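Local coordinates for conserved hypothetical protein (Sulfolobus solfataricus, PDB 2FNA) that binds ADP in the crystal and, as an archaeal AAA+ ATPase of the P-loop NTPase class, probably hydrolyses ATP, at residues A[163-167]-A[198-202]; A[270-275]-A[351-356]; A[91-95]-A[130-135]; A[16-21]-A[204-209]. All blocks are in the same frame, centred on the assembly; numbering follows the deposited sequence.

In the fold
Contacts 1, 3 and 4 belong to the P-loop ATPase domain, whose parallel sheet runs in the order 58-62, 139-144, 171-177, 32-37, 202-206; contact 2 ties helix 259-282 to the C-terminal end of the chain. Contact 4 is the one at the nucleotide: F16 is hydrogen-bonded to the adenine of ADP. Segments 198-202 and 204-209 adjoin along the chain, and contact 1 is nested inside the loop closed by contact 4, their centres about 24 Å apart. Contact 3 lies at the far end of the domain, its centre about 33 Å from that of contact 4. Contact 2 is centred about 23 Å from contact 4, and the side chain of I274 is about 12 Å from ADP.

Contact 1 (A[163-167]-A[198-202]); sequences YAYDN and GRAFS. With EDO (1,2-ethanediol), chain F.
In the P-loop ATPase domain, the last turn of helix 158-167 meets the loop that leads into the edge strand 202-206 of the parallel sheet, and two residues of each side do most of the work. Y165 reaches across with its CG turned away from its own backbone N (chi1 -169°), and its hydroxyl donates to A200 O at 2.7 Å from Y165 OH, lying in the carbonyl plane on a lone pair. The ring of Y165 is also covered on one face by R199, whose CB sits 4.0 Å from the ring centroid in a CH-pi contact. From there the arginine runs on, extended from CG to NE, to D166. It grips the carboxylate side-on: R199 NE donates to D166 OD1 at 3.1 Å, nearly straight at 171°, while NH2 takes the other oxygen, each oxygen using its syn lone pair. The two bonds restrain the rotation of both groups, whose planes still stand 35° apart. P31 and I32 pack against Y165 as well, which joins the helix end to strand 32-37. Beyond A200, F201 N donates to O2 of an ethanediol, probably from the crystallisation liquor, at 3.0 Å.

Contact 2 (A[270-275]-A[351-356]); sequences AKKLIL and LISLAF
I274 sits in the middle of a nearly perpendicular crossing, axes 9.2 Å apart at -84°, between long helix 259-282 and short C-terminal helix 350-355. The latter follows the two-stranded hairpin of a region that, by family, resembles a winged helix-turn-helix domain. The branches of I274 part company: I274 CG2, anti to the backbone N, presses on A355 CB at 3.7 Å, the tight heart of the contact, and I274 CD1 lies 3.5 Å from L351 O. The backbones come closest at K271 and A355, CA atoms 4.9 Å apart, where A355 offers only a methyl group. A270 CB to L351 CD1, at 3.4 Å, is closer than usual, perhaps slight strain or coordinate error. W245 of helix 243-256 covers both residues and I274.

The outer side is looser. The aliphatic chain of K271 crosses L354 at a slant, K271 CE 3.9 Å from L354 CD2, and its ammonium forms a salt bridge with E268. L275, exposed, sends CD2 over one face of the F356 ring, 4.1 Å from F356 CE1.

No hydrogen bond crosses between the segments. The C-terminal helix is therefore held here by apolar fit, and the lysine's charge is answered within its own helix.

Contact 3 (A[91-95]-A[130-135]); sequences RLPSL and SFEQAS
L95 and A134 bring the two backbones closest, their CA atoms 5.0 Å apart, where the turn after helix 74-91 passes the end of helix 124-133; within the turn L95 N bonds to L92 O. A134 CB fits against that turn, 3.6 Å from L95 CA and as near to S94 OG, so the smallest side chain of the contact takes its centre.

Two leucines pack beside it. L92 lies along the residues that follow the helix: its CD2 is 3.6 Å from A134 O and its CD1 touches S135 CB. The hydroxyl of S135 is itself hydrogen-bonded to D137 O, so L92 packs on a serine whose polar end is already engaged. L95 reaches toward the preceding helical turn. With CG anti to the backbone N (chi1 -177°), its side chain crosses F131 obliquely and brings CD1 to the ring edge, near the ring plane, 3.8 Å from F131 CD1. L95 CD1 also lies 3.7 Å from S130 O, a carbonyl of the helix backbone.

S94 OG comes to 3.2 Å from A134 O, but the angle is poor and the pair is not a hydrogen bond. Between the two segments the contact therefore rests on van der Waals packing. Behind it, I85 and L88 of helix 74-91 cover F131, and L88 and V89 touch L95, and I171 of strand 171-177 also touches the ring. The arrangement is that of helices and their connecting turns packed on the central parallel sheet of an alpha/beta P-loop ATPase domain.

Contact 4 (A[16-21]-A[204-209]); sequences FDREKE and VELKPF. With ADP (adenosine-5'-diphosphate), chain D.
R18 lies sandwiched: its guanidinium has F209 CE1 over the centre of one face, 3.6 Å above the plane, and L206 CB over the opposite face toward the rim. The F209 ring is not stacked flat on it, the two planes standing 38° apart. A bend at chi2 (-67°) brings the group to K207 O, which R18 NH2 meets at 2.6 Å, nearly along the C=O axis; NH1 adds a weak bond to the same oxygen. NH1 also donates to a water that lies 2.9 Å from P208 O and can bond to it.

F16 and F209 form an offset edge-to-face pair, the edge of F16 toward the face of F209, planes at 82° and centroids 5.6 Å apart; both phenylalanines line the ADP pocket. The F16 backbone reads the adenine, with F16 N donating to ADP N1 at 2.9 Å and ADP N6 donating back to F16 O, while N6 also faces the F209 edge. On the far side, E21 CB packs 3.5 Å from V204 CG1.

The start of helix 19-27 is thus laid against edge strand 202-206, in which V204 pairs with L34 and L36 of strand 32-37. P243 of helix 243-256 touches both R18 and F209, and helix 211-225 reaches F209 through A214 and F217.

Contact 1 (A[163-167]-A[198-202])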
loop_
_atom_site.group_PDB
_atom_site.type_symbol
_atom_site.label_atom_id
_atom_site.label_comp_id
_atom_site.label_asym_id
_atom_site.label_seq_id
_atom_site.Cartn_x
_atom_site.Cartn_y
_atom_site.Cartn_z
ATOM N N TYR A 163 22.102 -5.011 -5.821
ATOM C CA TYR A 163 23.302 -4.251 -6.142
ATOM C C TYR A 163 23.361 -2.907 -5.371
ATOM O O TYR A 163 24.393 -2.537 -4.805
ATOM C CB TYR A 163 23.425 -4.034 -7.662
ATOM C CG TYR A 163 24.604 -3.155 -8.000
ATOM C CD1 TYR A 163 25.885 -3.667 -7.958
ATOM C CD2 TYR A 163 24.442 -1.792 -8.274
ATOM C CE1 TYR A 163 26.985 -2.877 -8.216
ATOM C CE2 TYR A 163 25.551 -0.980 -8.529
ATOM C CZ TYR A 163 26.818 -1.538 -8.495
ATOM O OH TYR A 163 27.948 -0.788 -8.737
ATOM N N ALA A 164 22.248 -2.185 -5.378
ATOM C CA ALA A 164 22.101 -0.955 -4.638
ATOM C C ALA A 164 22.245 -1.185 -3.142
ATOM O O ALA A 164 23.015 -0.493 -2.461
ATOM C CB ALA A 164 20.728 -0.330 -4.948
ATOM N N TYR A 165 21.495 -2.157 -2.635
ATOM C CA TYR A 165 21.553 -2.539 -1.224
ATOM C C TYR A 165 22.990 -2.762 -0.781
ATOM O O TYR A 165 23.437 -2.186 0.220
ATOM C CB TYR A 165 20.683 -3.804 -0.966
ATOM C CG TYR A 165 20.484 -4.115 0.513
ATOM C CD1 TYR A 165 21.540 -4.574 1.292
ATOM C CD2 TYR A 165 19.254 -3.958 1.111
ATOM C CE1 TYR A 165 21.367 -4.855 2.629
ATOM C CE2 TYR A 165 19.073 -4.224 2.445
ATOM C CZ TYR A 165 20.144 -4.666 3.200
ATOM O OH TYR A 165 19.960 -4.945 4.512
ATOM N N ASP A 166 23.723 -3.600 -1.518
ATOM C CA ASP A 166 25.106 -3.920 -1.138
ATOM C C ASP A 166 26.127 -2.807 -1.463
ATOM O O ASP A 166 27.109 -2.651 -0.734
ATOM C CB ASP A 166 25.568 -5.253 -1.756
ATOM C CG ASP A 166 24.733 -6.456 -1.285
ATOM O OD1 ASP A 166 24.028 -6.371 -0.243
ATOM O OD2 ASP A 166 24.781 -7.497 -1.978
ATOM N N ASN A 167 25.882 -2.018 -2.519
ATOM C CA ASN A 167 26.926 -1.112 -3.069
ATOM C C ASN A 167 26.620 0.390 -3.207
ATOM O O ASN A 167 27.551 1.194 -3.302
ATOM C CB ASN A 167 27.362 -1.631 -4.436
ATOM C CG ASN A 167 27.767 -3.080 -4.385
ATOM O OD1 ASN A 167 28.825 -3.410 -3.861
ATOM N ND2 ASN A 167 26.900 -3.966 -4.877
ATOM N N GLY A 198 18.300 -12.901 2.903
ATOM C CA GLY A 198 19.182 -12.793 4.062
ATOM C C GLY A 198 19.537 -11.371 4.455
ATOM O O GLY A 198 20.263 -11.160 5.425
ATOM N N ARG A 199 18.998 -10.393 3.719
ATOM C CA ARG A 199 19.263 -8.982 3.966
ATOM C C ARG A 199 18.148 -8.383 4.786
ATOM O O ARG A 199 16.992 -8.621 4.503
ATOM C CB ARG A 199 19.412 -8.259 2.626
ATOM C CG ARG A 199 20.648 -8.733 1.910
ATOM C CD ARG A 199 20.693 -8.340 0.462
ATOM N NE ARG A 199 22.009 -8.652 -0.089
ATOM C CZ ARG A 199 22.439 -9.878 -0.408
ATOM N NH1 ARG A 199 21.672 -10.975 -0.267
ATOM N NH2 ARG A 199 23.667 -10.020 -0.892
ATOM N N ALA A 200 18.471 -7.608 5.809
ATOM C CA ALA A 200 17.425 -7.113 6.695
ATOM C C ALA A 200 16.795 -5.834 6.140
ATOM O O ALA A 200 17.474 -5.007 5.534
ATOM C CB ALA A 200 17.945 -6.918 8.120
ATOM N N PHE A 201 15.472 -5.735 6.290
ATOM C CA PHE A 201 14.727 -4.538 5.954
ATOM C C PHE A 201 14.299 -3.844 7.229
ATOM O O PHE A 201 13.830 -4.503 8.156
ATOM C CB PHE A 201 13.481 -4.901 5.149
ATOM C CG PHE A 201 13.756 -5.768 3.940
ATOM C CD1 PHE A 201 14.939 -5.651 3.227
ATOM C CD2 PHE A 201 12.807 -6.685 3.503
ATOM C CE1 PHE A 201 15.188 -6.446 2.121
ATOM C CE2 PHE A 201 13.041 -7.471 2.375
ATOM C CZ PHE A 201 14.240 -7.348 1.693
ATOM N N SER A 202 14.467 -2.523 7.285
ATOM C CA SER A 202 13.889 -1.711 8.348
ATOM C C SER A 202 12.390 -1.644 8.062
ATOM O O SER A 202 11.962 -1.165 6.982
ATOM C CB SER A 202 14.474 -0.307 8.362
ATOM O OG SER A 202 13.925 0.472 9.416
HETATM C C1 EDO F . 12.620 -9.751 7.968
HETATM O O1 EDO F . 11.213 -9.421 8.119
HETATM C C2 EDO F . 13.391 -8.847 7.007
HETATM O O2 EDO F . 14.371 -8.106 7.751
#

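Contact 2 (A[270-275]-A[351-356])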
loop_
_atom_site.group_PDB
_atom_site.type_symbol
_atom_site.label_atom_id
_atom_site.label_comp_id
_atom_site.label_asym_id
_atom_site.label_seq_id
_atom_site.Cartn_x
_atom_site.Cartn_y
_atom_site.Cartn_z
ATOM N N ALA A 270 -17.489 3.104 1.869
ATOM C CA ALA A 270 -16.629 1.946 2.153
ATOM C C ALA A 270 -17.034 0.725 1.354
ATOM O O ALA A 270 -16.204 0.116 0.689
ATOM C CB ALA A 270 -16.645 1.610 3.639
ATOM N N LYS A 271 -18.319 0.388 1.366
ATOM C CA LYS A 271 -18.788 -0.825 0.676
ATOM C C LYS A 271 -18.488 -0.772 -0.815
ATOM O O LYS A 271 -18.045 -1.744 -1.398
ATOM C CB LYS A 271 -20.284 -1.046 0.899
ATOM C CG LYS A 271 -20.636 -1.525 2.294
ATOM C CD LYS A 271 -22.167 -1.705 2.474
ATOM C CE LYS A 271 -22.814 -0.546 3.244
ATOM N NZ LYS A 271 -24.300 -0.663 3.236
ATOM N N LYS A 272 -18.730 0.375 -1.424
ATOM C CA LYS A 272 -18.466 0.577 -2.856
ATOM C C LYS A 272 -16.982 0.420 -3.152
ATOM O O LYS A 272 -16.569 -0.314 -4.071
ATOM C CB LYS A 272 -18.936 1.961 -3.299
ATOM C CG LYS A 272 -20.323 1.984 -3.947
ATOM C CD LYS A 272 -20.748 3.417 -4.277
ATOM N N LEU A 273 -16.165 1.106 -2.363
ATOM C CA LEU A 273 -14.733 1.008 -2.558
ATOM C C LEU A 273 -14.200 -0.398 -2.306
ATOM O O LEU A 273 -13.473 -0.928 -3.116
ATOM C CB LEU A 273 -14.015 2.051 -1.715
ATOM C CG LEU A 273 -12.518 2.195 -2.007
ATOM C CD1 LEU A 273 -12.256 2.475 -3.459
ATOM C CD2 LEU A 273 -11.971 3.344 -1.126
ATOM N N ILE A 274 -14.606 -1.040 -1.219
ATOM C CA ILE A 274 -14.165 -2.411 -0.955
ATOM C C ILE A 274 -14.522 -3.387 -2.080
ATOM O O ILE A 274 -13.698 -4.196 -2.488
ATOM C CB ILE A 274 -14.709 -2.922 0.388
ATOM C CG1 ILE A 274 -14.005 -2.190 1.530
ATOM C CG2 ILE A 274 -14.567 -4.470 0.517
ATOM C CD1 ILE A 274 -14.784 -2.080 2.800
ATOM N N LEU A 275 -15.743 -3.314 -2.583
ATOM C CA LEU A 275 -16.194 -4.243 -3.633
ATOM C C LEU A 275 -15.514 -3.969 -4.991
ATOM O O LEU A 275 -15.309 -4.889 -5.786
ATOM C CB LEU A 275 -17.715 -4.166 -3.779
ATOM C CG LEU A 275 -18.541 -4.712 -2.607
ATOM C CD1 LEU A 275 -20.033 -4.532 -2.834
ATOM C CD2 LEU A 275 -18.236 -6.145 -2.354
ATOM N N LEU A 351 -15.275 -3.374 8.063
ATOM C CA LEU A 351 -16.090 -3.011 6.920
ATOM C C LEU A 351 -15.963 -3.967 5.723
ATOM O O LEU A 351 -16.826 -3.985 4.831
ATOM C CB LEU A 351 -15.828 -1.566 6.544
ATOM C CG LEU A 351 -16.130 -0.536 7.615
ATOM C CD1 LEU A 351 -16.336 0.833 6.984
ATOM C CD2 LEU A 351 -17.345 -0.932 8.495
ATOM N N ILE A 352 -14.918 -4.789 5.705
ATOM C CA ILE A 352 -14.877 -5.902 4.755
ATOM C C ILE A 352 -15.923 -6.975 5.136
ATOM O O ILE A 352 -16.567 -7.554 4.265
ATOM C CB ILE A 352 -13.499 -6.536 4.671
ATOM C CG1 ILE A 352 -12.489 -5.521 4.172
ATOM C CG2 ILE A 352 -13.533 -7.722 3.720
ATOM C CD1 ILE A 352 -11.110 -6.051 4.087
ATOM N N SER A 353 -16.099 -7.230 6.430
ATOM C CA SER A 353 -17.212 -8.089 6.870
ATOM C C SER A 353 -18.505 -7.501 6.372
ATOM O O SER A 353 -19.303 -8.181 5.760
ATOM C CB SER A 353 -17.278 -8.181 8.395
ATOM O OG SER A 353 -15.987 -8.453 8.894
ATOM N N LEU A 354 -18.699 -6.215 6.642
ATOM C CA LEU A 354 -19.928 -5.557 6.275
ATOM C C LEU A 354 -20.196 -5.666 4.779
ATOM O O LEU A 354 -21.310 -5.954 4.386
ATOM C CB LEU A 354 -19.887 -4.088 6.673
ATOM C CG LEU A 354 -21.199 -3.346 6.490
ATOM C CD1 LEU A 354 -22.126 -3.718 7.628
ATOM C CD2 LEU A 354 -20.974 -1.837 6.417
ATOM N N ALA A 355 -19.172 -5.412 3.967
ATOM C CA ALA A 355 -19.310 -5.381 2.518
ATOM C C ALA A 355 -19.812 -6.685 1.953
ATOM O O ALA A 355 -20.503 -6.674 0.935
ATOM C CB ALA A 355 -17.990 -5.002 1.862
ATOM N N PHE A 356 -19.506 -7.801 2.611
ATOM C CA PHE A 356 -19.954 -9.113 2.139
ATOM C C PHE A 356 -21.091 -9.693 2.989
ATOM O O PHE A 356 -21.327 -10.892 2.958
ATOM C CB PHE A 356 -18.773 -10.107 2.087
ATOM C CG PHE A 356 -17.690 -9.724 1.117
ATOM C CD1 PHE A 356 -17.778 -10.088 -0.217
ATOM C CD2 PHE A 356 -16.593 -8.991 1.527
ATOM C CE1 PHE A 356 -16.791 -9.723 -1.117
ATOM C CE2 PHE A 356 -15.594 -8.624 0.629
ATOM C CZ PHE A 356 -15.696 -8.984 -0.686
#

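Contact 3 (A[91-95]-A[130-135])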
loop_
_atom_site.group_PDB
_atom_site.type_symbol
_atom_site.label_atom_id
_atom_site.label_comp_id
_atom_site.label_asym_id
_atom_site.label_seq_id
_atom_site.Cartn_x
_atom_site.Cartn_y
_atom_site.Cartn_z
ATOM N N ARG A 91 15.770 19.146 -9.243
ATOM C CA ARG A 91 16.482 19.215 -7.956
ATOM C C ARG A 91 17.970 18.888 -8.070
ATOM O O ARG A 91 18.769 19.404 -7.290
ATOM C CB ARG A 91 15.858 18.303 -6.888
ATOM C CG ARG A 91 16.737 18.169 -5.619
ATOM C CD ARG A 91 15.965 18.294 -4.314
ATOM N NE ARG A 91 16.877 18.402 -3.164
ATOM C CZ ARG A 91 16.493 18.351 -1.887
ATOM N NH1 ARG A 91 15.204 18.206 -1.574
ATOM N NH2 ARG A 91 17.400 18.450 -0.916
ATOM N N LEU A 92 18.346 18.015 -9.001
ATOM C CA LEU A 92 19.747 17.602 -9.139
ATOM C C LEU A 92 20.344 18.042 -10.480
ATOM O O LEU A 92 20.505 17.228 -11.381
ATOM C CB LEU A 92 19.900 16.082 -8.954
ATOM C CG LEU A 92 19.692 15.464 -7.556
ATOM C CD1 LEU A 92 19.907 13.956 -7.621
ATOM C CD2 LEU A 92 20.594 16.059 -6.469
ATOM N N PRO A 93 20.704 19.339 -10.601
ATOM C CA PRO A 93 21.365 19.881 -11.791
ATOM C C PRO A 93 22.371 18.966 -12.522
ATOM O O PRO A 93 22.378 18.953 -13.754
ATOM C CB PRO A 93 22.081 21.116 -11.237
ATOM C CG PRO A 93 21.146 21.620 -10.210
ATOM C CD PRO A 93 20.482 20.403 -9.600
ATOM N N SER A 94 23.209 18.229 -11.788
ATOM C CA SER A 94 24.253 17.389 -12.412
ATOM C C SER A 94 23.750 16.010 -12.844
ATOM O O SER A 94 24.536 15.176 -13.309
ATOM C CB SER A 94 25.446 17.206 -11.466
ATOM O OG SER A 94 25.080 16.507 -10.287
ATOM N N LEU A 95 22.455 15.759 -12.676
ATOM C CA LEU A 95 21.886 14.472 -13.064
ATOM C C LEU A 95 21.740 14.376 -14.575
ATOM O O LEU A 95 22.113 13.372 -15.169
ATOM C CB LEU A 95 20.529 14.262 -12.401
ATOM C CG LEU A 95 19.816 12.925 -12.642
ATOM C CD1 LEU A 95 20.745 11.763 -12.404
ATOM C CD2 LEU A 95 18.643 12.836 -11.733
ATOM N N SER A 130 23.665 6.503 -11.096
ATOM C CA SER A 130 23.807 7.880 -11.608
ATOM C C SER A 130 23.092 8.912 -10.734
ATOM O O SER A 130 23.509 10.069 -10.669
ATOM C CB SER A 130 23.280 7.979 -13.035
ATOM O OG SER A 130 21.874 7.927 -13.052
ATOM N N PHE A 131 22.003 8.502 -10.078
ATOM C CA PHE A 131 21.357 9.331 -9.075
ATOM C C PHE A 131 22.352 9.565 -7.962
ATOM O O PHE A 131 22.516 10.696 -7.494
ATOM C CB PHE A 131 20.138 8.651 -8.457
ATOM C CG PHE A 131 19.019 8.351 -9.416
ATOM C CD1 PHE A 131 18.914 8.970 -10.646
ATOM C CD2 PHE A 131 18.030 7.436 -9.046
ATOM C CE1 PHE A 131 17.855 8.670 -11.501
ATOM C CE2 PHE A 131 16.966 7.146 -9.899
ATOM C CZ PHE A 131 16.887 7.766 -11.130
ATOM N N GLU A 132 23.014 8.482 -7.548
ATOM C CA GLU A 132 24.033 8.541 -6.495
ATOM C C GLU A 132 25.217 9.402 -6.909
ATOM O O GLU A 132 25.711 10.173 -6.094
ATOM C CB GLU A 132 24.466 7.126 -6.052
ATOM C CG GLU A 132 25.815 7.081 -5.339
ATOM C CD GLU A 132 25.993 5.916 -4.393
ATOM O OE1 GLU A 132 24.990 5.448 -3.825
ATOM O OE2 GLU A 132 27.161 5.505 -4.186
ATOM N N GLN A 133 25.663 9.299 -8.163
ATOM C CA GLN A 133 26.726 10.191 -8.676
ATOM C C GLN A 133 26.353 11.676 -8.634
ATOM O O GLN A 133 27.206 12.532 -8.384
ATOM C CB GLN A 133 27.127 9.832 -10.117
ATOM C CG GLN A 133 28.502 9.173 -10.243
ATOM C CD GLN A 133 28.489 7.664 -9.969
ATOM O OE1 GLN A 133 29.059 6.881 -10.738
ATOM N NE2 GLN A 133 27.842 7.252 -8.872
ATOM N N ALA A 134 25.076 11.963 -8.884
ATOM C CA ALA A 134 24.569 13.323 -9.005
ATOM C C ALA A 134 24.220 14.001 -7.650
ATOM O O ALA A 134 23.882 15.188 -7.615
ATOM C CB ALA A 134 23.343 13.321 -9.926
ATOM N N SER A 135 24.315 13.257 -6.551
ATOM C CA SER A 135 23.793 13.702 -5.264
ATOM C C SER A 135 24.865 13.547 -4.183
ATOM O O SER A 135 25.507 12.504 -4.094
ATOM C CB SER A 135 22.545 12.879 -4.899
ATOM O OG SER A 135 21.745 13.536 -3.927
#

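Contact 4 (A[16-21]-A[204-209])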
loop_
_atom_site.group_PDB
_atom_site.type_symbol
_atom_site.label_atom_id
_atom_site.label_comp_id
_atom_site.label_asym_id
_atom_site.label_seq_id
_atom_site.Cartn_x
_atom_site.Cartn_y
_atom_site.Cartn_z
ATOM N N PHE A 16 -2.595 12.528 12.889
ATOM C CA PHE A 16 -2.664 12.031 14.287
ATOM C C PHE A 16 -1.583 10.999 14.638
ATOM O O PHE A 16 -1.559 9.912 14.062
ATOM C CB PHE A 16 -4.016 11.384 14.516
ATOM C CG PHE A 16 -4.187 10.794 15.872
ATOM C CD1 PHE A 16 -4.150 11.600 17.000
ATOM C CD2 PHE A 16 -4.448 9.439 16.033
ATOM C CE1 PHE A 16 -4.335 11.057 18.250
ATOM C CE2 PHE A 16 -4.647 8.895 17.289
ATOM C CZ PHE A 16 -4.592 9.694 18.390
ATOM N N ASP A 17 -0.738 11.340 15.615
ATOM C CA ASP A 17 0.339 10.495 16.146
ATOM C C ASP A 17 1.117 9.724 15.095
ATOM O O ASP A 17 1.654 10.347 14.177
ATOM C CB ASP A 17 -0.137 9.586 17.298
ATOM C CG ASP A 17 0.996 9.235 18.312
ATOM O OD1 ASP A 17 2.230 9.459 18.065
ATOM O OD2 ASP A 17 0.624 8.729 19.402
ATOM N N ARG A 18 1.182 8.392 15.243
ATOM C CA ARG A 18 2.198 7.558 14.586
ATOM C C ARG A 18 3.620 8.131 14.643
ATOM O O ARG A 18 4.390 7.962 13.704
ATOM C CB ARG A 18 1.841 7.273 13.118
ATOM C CG ARG A 18 0.442 6.879 12.872
ATOM C CD ARG A 18 0.044 5.522 13.460
ATOM N NE ARG A 18 -1.045 5.008 12.656
ATOM C CZ ARG A 18 -1.820 3.983 12.980
ATOM N NH1 ARG A 18 -1.636 3.337 14.125
ATOM N NH2 ARG A 18 -2.765 3.602 12.117
ATOM N N GLU A 19 3.989 8.781 15.743
ATOM C CA GLU A 19 5.301 9.416 15.829
ATOM C C GLU A 19 6.469 8.434 15.795
ATOM O O GLU A 19 7.475 8.713 15.168
ATOM C CB GLU A 19 5.395 10.329 17.063
ATOM C CG GLU A 19 4.357 11.449 17.010
ATOM C CD GLU A 19 4.816 12.771 17.621
ATOM O OE1 GLU A 19 5.547 12.764 18.645
ATOM O OE2 GLU A 19 4.414 13.823 17.067
ATOM N N LYS A 20 6.344 7.290 16.470
ATOM C CA LYS A 20 7.401 6.280 16.467
ATOM C C LYS A 20 7.597 5.732 15.055
ATOM O O LYS A 20 8.722 5.493 14.628
ATOM C CB LYS A 20 7.053 5.096 17.396
ATOM C CG LYS A 20 6.950 5.462 18.861
ATOM N N GLU A 21 6.487 5.526 14.339
ATOM C CA GLU A 21 6.547 4.976 12.996
ATOM C C GLU A 21 7.221 5.939 12.027
ATOM O O GLU A 21 8.044 5.521 11.233
ATOM C CB GLU A 21 5.165 4.580 12.496
ATOM C CG GLU A 21 4.566 3.383 13.224
ATOM C CD GLU A 21 3.982 3.723 14.595
ATOM O OE1 GLU A 21 3.894 4.916 14.944
ATOM O OE2 GLU A 21 3.628 2.783 15.337
ATOM N N VAL A 204 8.369 -0.795 9.226
ATOM C CA VAL A 204 7.371 -0.019 9.961
ATOM C C VAL A 204 5.982 -0.546 9.564
ATOM O O VAL A 204 5.700 -0.718 8.377
ATOM C CB VAL A 204 7.479 1.447 9.539
ATOM C CG1 VAL A 204 6.503 2.292 10.281
ATOM C CG2 VAL A 204 8.910 1.965 9.755
ATOM N N GLU A 205 5.139 -0.879 10.532
ATOM C CA GLU A 205 3.788 -1.360 10.243
ATOM C C GLU A 205 2.740 -0.403 10.844
ATOM O O GLU A 205 2.820 -0.055 12.006
ATOM C CB GLU A 205 3.564 -2.752 10.805
ATOM C CG GLU A 205 2.181 -3.301 10.443
ATOM C CD GLU A 205 1.890 -4.702 10.982
ATOM O OE1 GLU A 205 2.707 -5.240 11.765
ATOM O OE2 GLU A 205 0.825 -5.254 10.598
ATOM N N LEU A 206 1.732 -0.037 10.058
ATOM C CA LEU A 206 0.611 0.743 10.565
ATOM C C LEU A 206 -0.611 -0.131 10.810
ATOM O O LEU A 206 -1.165 -0.732 9.879
ATOM C CB LEU A 206 0.274 1.848 9.604
ATOM C CG LEU A 206 1.389 2.871 9.366
ATOM C CD1 LEU A 206 0.999 3.793 8.286
ATOM C CD2 LEU A 206 1.649 3.618 10.628
ATOM N N LYS A 207 -1.002 -0.218 12.071
ATOM C CA LYS A 207 -2.137 -1.051 12.444
ATOM C C LYS A 207 -3.350 -0.144 12.479
ATOM O O LYS A 207 -3.207 1.064 12.608
ATOM C CB LYS A 207 -1.866 -1.787 13.789
ATOM C CG LYS A 207 -0.871 -2.966 13.594
ATOM C CD LYS A 207 -0.609 -3.719 14.843
ATOM C CE LYS A 207 0.525 -4.745 14.655
ATOM N NZ LYS A 207 0.249 -5.745 13.541
ATOM N N PRO A 208 -4.548 -0.716 12.313
ATOM C CA PRO A 208 -5.763 0.016 12.593
ATOM C C PRO A 208 -5.685 0.656 13.961
ATOM O O PRO A 208 -5.022 0.111 14.872
ATOM C CB PRO A 208 -6.821 -1.093 12.645
ATOM C CG PRO A 208 -6.307 -2.113 11.726
ATOM C CD PRO A 208 -4.825 -2.101 11.917
ATOM N N PHE A 209 -6.389 1.758 14.148
ATOM C CA PHE A 209 -6.562 2.287 15.495
ATOM C C PHE A 209 -7.277 1.307 16.425
ATOM O O PHE A 209 -8.258 0.647 16.038
ATOM C CB PHE A 209 -7.336 3.604 15.460
ATOM C CG PHE A 209 -6.635 4.732 14.718
ATOM C CD1 PHE A 209 -5.279 4.915 14.802
ATOM C CD2 PHE A 209 -7.370 5.654 14.000
ATOM C CE1 PHE A 209 -4.657 5.970 14.118
ATOM C CE2 PHE A 209 -6.756 6.726 13.339
ATOM C CZ PHE A 209 -5.401 6.888 13.419
HETATM P PB ADP D . -2.634 3.845 2.819
HETATM O O1B ADP D . -2.123 3.025 3.960
HETATM O O2B ADP D . -3.812 3.172 2.121
HETATM O O3B ADP D . -1.615 4.418 1.892
HETATM P PA ADP D . -3.332 6.685 3.228
HETATM O O1A ADP D . -2.074 7.408 3.587
HETATM O O2A ADP D . -3.680 6.849 1.807
HETATM O O3A ADP D . -3.373 5.105 3.614
HETATM O "O5'" ADP D . -4.435 7.170 4.263
HETATM C "C5'" ADP D . -5.828 6.841 4.120
HETATM C "C4'" ADP D . -6.687 8.021 4.567
HETATM O "O4'" ADP D . -6.695 8.159 5.975
HETATM C "C3'" ADP D . -6.235 9.353 4.054
HETATM O "O3'" ADP D . -7.404 10.196 3.973
HETATM C "C2'" ADP D . -5.347 9.894 5.154
HETATM O "O2'" ADP D . -5.299 11.313 5.175
HETATM C "C1'" ADP D . -6.070 9.369 6.363
HETATM N N9 ADP D . -5.229 9.032 7.506
HETATM C C8 ADP D . -4.694 7.818 7.761
HETATM N N7 ADP D . -4.041 7.836 8.923
HETATM C C5 ADP D . -4.135 9.092 9.420
HETATM C C6 ADP D . -3.678 9.815 10.627
HETATM N N6 ADP D . -2.931 9.185 11.557
HETATM N N1 ADP D . -4.029 11.124 10.778
HETATM C C2 ADP D . -4.784 11.771 9.870
HETATM N N3 ADP D . -5.242 11.177 8.755
HETATM C C4 ADP D . -4.954 9.871 8.498
HETATM O O HOH W 1 -2.655 1.530 15.786
HETATM O O HOH W 2 0.985 0.798 14.195
#